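Local structure of attaching and effacing protein, pathogenesis factor (4E9L) at residues S194-A208 with P279-E293. The protein is an adhesin of the intimin/invasin family that probably mediates attachment of Escherichia coli to host cells through a rod of immunoglobulin-like domains, three of which are modelled here. Numbering follows the deposited sequence.
Sequences SNQSKVSVAEDHVKA and PAATEAAQLTVIAGE
His205 pairs with Thr288 and Val206 with Val289 in a parallel ladder, inside an otherwise antiparallel immunoglobulin-like domain, because the first strand of this domain switches sheets: 198-201 pairs with 211-217, and then, past the turn at Ala202-Asp204, 205-207 joins the edge of the other sheet beside 285-290. Thr288 N gives its hydrogen to Asp204 O at 2.8 Å and Val206 N to Thr288 O (3.0 Å); Val206 O takes the amide of Ile290, and Ile290 O that of Ala208 through a more bent bond of 137° at the hydrogen.

Branching at CB fits Val206, Val289, Thr288 and Ile290 to this extended backbone. On the inner face the longer chain of Leu287 carries CD2 to Val206 CG2 (3.9 Å), with Thr212 of the opposing sheet against both. On the outer face the His205 ring lies beside Thr288 and meets Ile290 CG2 edge-on at CD2 (3.8 Å). The ring is steadied by its ND1, which donates to Asp204 OD1 from above the carboxylate plane, while Thr288 OG1 bonds to Glu268.

Before the switch the two strands run side by side, nearly parallel, where the sheets meet, with side chains rather than backbone bonds between them; small residues let them close in. The CB of Ala285 rests on Val201 CG1, and Val199 CG1, set between its own backbone N and carbonyl carbon (chi1 62°), reaches Ala281 CB at 3.8 Å. A water joins Val199 N to Glu283 O. At the far end Thr282 suits its place by having two short branches: OG1, beside its own backbone N but off the usual staggered positions (chi1 -31°), donates to Ser194 O at 2.6 Å, slightly out of the carbonyl plane, while methyl CG2 lies near Asn195.

The regular ladder thus fixes the register of 205-207 with 288-290, whereas the 198-201 half rests on side-chain packing, with water standing in for backbone pairing.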
loop_
_atom_site.group_PDB
_atom_site.type_symbol
_atom_site.label_atom_id
_atom_site.label_comp_id
_atom_site.label_asym_id
_atom_site.label_seq_id
_atom_site.Cartn_x
_atom_site.Cartn_y
_atom_site.Cartn_z
ATOM N N SER A 194 -0.431 16.451 4.552
ATOM C CA SER A 194 -0.387 15.284 5.438
ATOM C C SER A 194 -1.799 14.931 5.909
ATOM O O SER A 194 -2.105 13.767 6.100
ATOM C CB SER A 194 0.494 15.562 6.654
ATOM O OG SER A 194 1.777 16.026 6.268
ATOM N N ASN A 195 -2.665 15.948 6.077
ATOM C CA ASN A 195 -4.048 15.746 6.546
ATOM C C ASN A 195 -4.937 15.008 5.559
ATOM O O ASN A 195 -5.761 14.208 5.984
ATOM C CB ASN A 195 -4.691 17.081 6.929
ATOM C CG ASN A 195 -3.925 17.824 7.990
ATOM O OD1 ASN A 195 -4.026 17.527 9.186
ATOM N ND2 ASN A 195 -3.097 18.769 7.560
ATOM N N GLN A 196 -4.763 15.266 4.252
ATOM C CA GLN A 196 -5.555 14.666 3.173
ATOM C C GLN A 196 -4.941 13.363 2.666
ATOM O O GLN A 196 -5.619 12.567 2.001
ATOM C CB GLN A 196 -5.675 15.658 1.999
ATOM C CG GLN A 196 -6.636 16.826 2.264
ATOM C CD GLN A 196 -8.061 16.380 2.461
ATOM O OE1 GLN A 196 -8.696 15.802 1.568
ATOM N NE2 GLN A 196 -8.586 16.633 3.643
ATOM N N SER A 197 -3.658 13.157 2.959
ATOM C CA SER A 197 -2.946 11.973 2.483
ATOM C C SER A 197 -3.109 10.833 3.491
ATOM O O SER A 197 -3.270 11.078 4.688
ATOM C CB SER A 197 -1.481 12.294 2.228
ATOM O OG SER A 197 -1.373 13.326 1.261
ATOM N N LYS A 198 -3.066 9.593 3.005
ATOM C CA LYS A 198 -3.317 8.451 3.879
ATOM C C LYS A 198 -2.403 7.300 3.567
ATOM O O LYS A 198 -2.180 6.992 2.389
ATOM C CB LYS A 198 -4.785 7.998 3.714
ATOM C CG LYS A 198 -5.274 7.014 4.779
ATOM C CD LYS A 198 -6.766 6.712 4.660
ATOM C CE LYS A 198 -7.205 5.629 5.617
ATOM N NZ LYS A 198 -8.667 5.378 5.519
ATOM N N VAL A 199 -1.944 6.621 4.624
ATOM C CA VAL A 199 -1.136 5.405 4.541
ATOM C C VAL A 199 -1.928 4.223 5.149
ATOM O O VAL A 199 -2.587 4.388 6.172
ATOM C CB VAL A 199 0.316 5.542 5.102
ATOM C CG1 VAL A 199 0.324 5.881 6.592
ATOM C CG2 VAL A 199 1.122 4.253 4.858
ATOM N N SER A 200 -1.822 3.035 4.529
ATOM C CA SER A 200 -2.544 1.839 4.924
ATOM C C SER A 200 -1.637 0.624 4.742
ATOM O O SER A 200 -0.771 0.639 3.885
ATOM C CB SER A 200 -3.775 1.709 4.019
ATOM O OG SER A 200 -4.466 0.482 4.169
ATOM N N VAL A 201 -1.823 -0.423 5.548
ATOM C CA VAL A 201 -1.072 -1.682 5.398
ATOM C C VAL A 201 -2.092 -2.771 5.049
ATOM O O VAL A 201 -3.227 -2.712 5.526
ATOM C CB VAL A 201 -0.146 -2.083 6.587
ATOM C CG1 VAL A 201 1.068 -1.161 6.679
ATOM C CG2 VAL A 201 -0.914 -2.152 7.913
ATOM N N ALA A 202 -1.714 -3.698 4.171
ATOM C CA ALA A 202 -2.592 -4.770 3.703
ATOM C C ALA A 202 -3.006 -5.736 4.830
ATOM O O ALA A 202 -4.125 -6.244 4.814
ATOM C CB ALA A 202 -1.924 -5.536 2.574
ATOM N N GLU A 203 -2.105 -5.960 5.806
ATOM C CA GLU A 203 -2.310 -6.850 6.954
ATOM C C GLU A 203 -1.861 -6.133 8.216
ATOM O O GLU A 203 -0.738 -5.616 8.248
ATOM C CB GLU A 203 -1.479 -8.140 6.800
ATOM C CG GLU A 203 -1.820 -8.967 5.575
ATOM C CD GLU A 203 -0.621 -9.677 4.979
ATOM O OE1 GLU A 203 0.040 -9.099 4.081
ATOM O OE2 GLU A 203 -0.354 -10.821 5.407
ATOM N N ASP A 204 -2.692 -6.142 9.271
ATOM C CA ASP A 204 -2.255 -5.493 10.515
ATOM C C ASP A 204 -1.592 -6.449 11.538
ATOM O O ASP A 204 -1.184 -6.028 12.625
ATOM C CB ASP A 204 -3.307 -4.560 11.100
ATOM C CG ASP A 204 -4.627 -5.201 11.447
ATOM O OD1 ASP A 204 -4.660 -6.440 11.623
ATOM O OD2 ASP A 204 -5.630 -4.467 11.538
ATOM N N HIS A 205 -1.454 -7.722 11.149
ATOM C CA HIS A 205 -0.711 -8.736 11.891
ATOM C C HIS A 205 0.180 -9.423 10.866
ATOM O O HIS A 205 -0.316 -9.930 9.855
ATOM C CB HIS A 205 -1.641 -9.730 12.618
ATOM C CG HIS A 205 -2.355 -9.102 13.771
ATOM N ND1 HIS A 205 -3.432 -8.253 13.579
ATOM C CD2 HIS A 205 -2.082 -9.171 15.094
ATOM C CE1 HIS A 205 -3.779 -7.837 14.788
ATOM N NE2 HIS A 205 -2.994 -8.363 15.732
ATOM N N VAL A 206 1.496 -9.352 11.065
ATOM C CA VAL A 206 2.442 -9.955 10.110
ATOM C C VAL A 206 3.387 -10.877 10.876
ATOM O O VAL A 206 3.863 -10.507 11.952
ATOM C CB VAL A 206 3.209 -8.879 9.269
ATOM C CG1 VAL A 206 4.232 -9.518 8.322
ATOM C CG2 VAL A 206 2.236 -7.989 8.488
ATOM N N LYS A 207 3.613 -12.080 10.349
ATOM C CA LYS A 207 4.526 -13.041 10.971
ATOM C C LYS A 207 5.977 -12.586 10.786
ATOM O O LYS A 207 6.334 -12.076 9.713
ATOM C CB LYS A 207 4.319 -14.445 10.410
ATOM C CG LYS A 207 2.970 -15.042 10.773
ATOM C CD LYS A 207 2.965 -16.529 10.438
ATOM C CE LYS A 207 1.712 -17.220 10.935
ATOM N NZ LYS A 207 0.563 -17.024 10.014
ATOM N N ALA A 208 6.804 -12.755 11.848
ATOM C CA ALA A 208 8.221 -12.375 11.851
ATOM C C ALA A 208 8.934 -12.982 10.636
ATOM O O ALA A 208 8.816 -14.169 10.387
ATOM C CB ALA A 208 8.892 -12.848 13.152
ATOM N N PRO A 279 6.853 13.744 7.252
ATOM C CA PRO A 279 5.707 12.817 7.168
ATOM C C PRO A 279 4.806 13.115 5.985
ATOM O O PRO A 279 4.476 14.276 5.711
ATOM C CB PRO A 279 4.957 13.038 8.481
ATOM C CG PRO A 279 5.996 13.522 9.427
ATOM C CD PRO A 279 6.979 14.316 8.614
ATOM N N ALA A 280 4.462 12.070 5.242
ATOM C CA ALA A 280 3.614 12.239 4.060
ATOM C C ALA A 280 2.162 11.870 4.357
ATOM O O ALA A 280 1.325 11.964 3.474
ATOM C CB ALA A 280 4.156 11.427 2.886
ATOM N N ALA A 281 1.858 11.448 5.586
ATOM C CA ALA A 281 0.488 11.072 5.950
ATOM C C ALA A 281 0.115 11.577 7.329
ATOM O O ALA A 281 0.997 11.914 8.123
ATOM C CB ALA A 281 0.306 9.565 5.854
ATOM N N THR A 282 -1.201 11.634 7.609
ATOM C CA THR A 282 -1.760 12.119 8.876
ATOM C C THR A 282 -1.232 11.330 10.057
ATOM O O THR A 282 -0.752 11.905 11.031
ATOM C CB THR A 282 -3.305 12.079 8.845
ATOM O OG1 THR A 282 -3.786 12.284 7.512
ATOM C CG2 THR A 282 -3.919 13.088 9.777
ATOM N N GLU A 283 -1.297 10.008 9.958
ATOM C CA GLU A 283 -0.841 9.153 11.043
ATOM C C GLU A 283 -0.191 7.927 10.442
ATOM O O GLU A 283 -0.551 7.512 9.341
ATOM C CB GLU A 283 -2.003 8.786 11.990
ATOM C CG GLU A 283 -3.173 8.087 11.311
ATOM C CD GLU A 283 -4.354 7.765 12.210
ATOM O OE1 GLU A 283 -4.165 7.044 13.217
ATOM O OE2 GLU A 283 -5.478 8.207 11.882
ATOM N N ALA A 284 0.797 7.379 11.137
ATOM C CA ALA A 284 1.528 6.201 10.668
ATOM C C ALA A 284 0.594 5.000 10.622
ATOM O O ALA A 284 -0.322 4.906 11.454
ATOM C CB ALA A 284 2.690 5.916 11.609
ATOM N N ALA A 285 0.782 4.110 9.640
ATOM C CA ALA A 285 -0.010 2.871 9.608
ATOM C C ALA A 285 0.583 1.957 10.708
ATOM O O ALA A 285 1.807 1.899 10.873
ATOM C CB ALA A 285 0.094 2.195 8.259
ATOM N N GLN A 286 -0.274 1.290 11.485
ATOM C CA GLN A 286 0.218 0.450 12.552
ATOM C C GLN A 286 -0.066 -1.038 12.341
ATOM O O GLN A 286 -1.145 -1.441 11.886
ATOM C CB GLN A 286 -0.298 0.938 13.914
ATOM C CG GLN A 286 0.497 0.413 15.122
ATOM C CD GLN A 286 0.358 1.270 16.368
ATOM O OE1 GLN A 286 -0.159 2.397 16.351
ATOM N NE2 GLN A 286 0.856 0.765 17.481
ATOM N N LEU A 287 0.944 -1.851 12.652
ATOM C CA LEU A 287 0.788 -3.289 12.613
ATOM C C LEU A 287 1.478 -3.934 13.802
ATOM O O LEU A 287 2.298 -3.299 14.488
ATOM C CB LEU A 287 1.165 -3.939 11.254
ATOM C CG LEU A 287 2.621 -3.958 10.762
ATOM C CD1 LEU A 287 3.396 -5.179 11.318
ATOM C CD2 LEU A 287 2.641 -4.150 9.256
ATOM N N THR A 288 1.102 -5.172 14.064
ATOM C CA THR A 288 1.708 -5.987 15.095
ATOM C C THR A 288 2.508 -7.069 14.394
ATOM O O THR A 288 1.965 -7.817 13.556
ATOM C CB THR A 288 0.620 -6.570 16.024
ATOM O OG1 THR A 288 0.014 -5.484 16.723
ATOM C CG2 THR A 288 1.180 -7.537 17.053
ATOM N N VAL A 289 3.785 -7.178 14.749
ATOM C CA VAL A 289 4.607 -8.292 14.276
ATOM C C VAL A 289 4.385 -9.430 15.301
ATOM O O VAL A 289 4.636 -9.266 16.496
ATOM C CB VAL A 289 6.106 -7.968 14.034
ATOM C CG1 VAL A 289 6.854 -9.184 13.459
ATOM C CG2 VAL A 289 6.276 -6.753 13.119
ATOM N N ILE A 290 3.858 -10.546 14.831
ATOM C CA ILE A 290 3.608 -11.743 15.632
ATOM C C ILE A 290 4.704 -12.759 15.334
ATOM O O ILE A 290 5.525 -12.492 14.455
ATOM C CB ILE A 290 2.167 -12.260 15.387
ATOM C CG1 ILE A 290 1.957 -12.767 13.920
ATOM C CG2 ILE A 290 1.139 -11.155 15.785
ATOM C CD1 ILE A 290 0.640 -13.630 13.685
ATOM N N ALA A 291 4.748 -13.912 16.046
ATOM C CA ALA A 291 5.794 -14.909 15.777
ATOM C C ALA A 291 5.793 -15.389 14.331
ATOM O O ALA A 291 4.739 -15.427 13.679
ATOM C CB ALA A 291 5.680 -16.101 16.741
ATOM N N GLY A 292 6.973 -15.759 13.838
ATOM C CA GLY A 292 7.106 -16.277 12.484
ATOM C C GLY A 292 6.493 -17.662 12.346
ATOM O O GLY A 292 5.915 -18.208 13.307
ATOM N N GLU A 293 6.595 -18.232 11.137
ATOM C CA GLU A 293 6.150 -19.599 10.829
ATOM C C GLU A 293 6.829 -20.519 11.862
ATOM O O GLU A 293 8.008 -20.314 12.177
ATOM C CB GLU A 293 6.673 -19.982 9.420
ATOM C CG GLU A 293 6.132 -21.295 8.863
ATOM C CD GLU A 293 6.461 -21.606 7.409
ATOM O OE1 GLU A 293 7.303 -20.894 6.811
ATOM O OE2 GLU A 293 5.876 -22.571 6.865
HETATM O O HOH W 1 -2.601 7.744 7.285
HETATM O O HOH W 2 -2.016 -4.385 15.187
HETATM O O HOH W 3 7.902 -16.585 9.240
#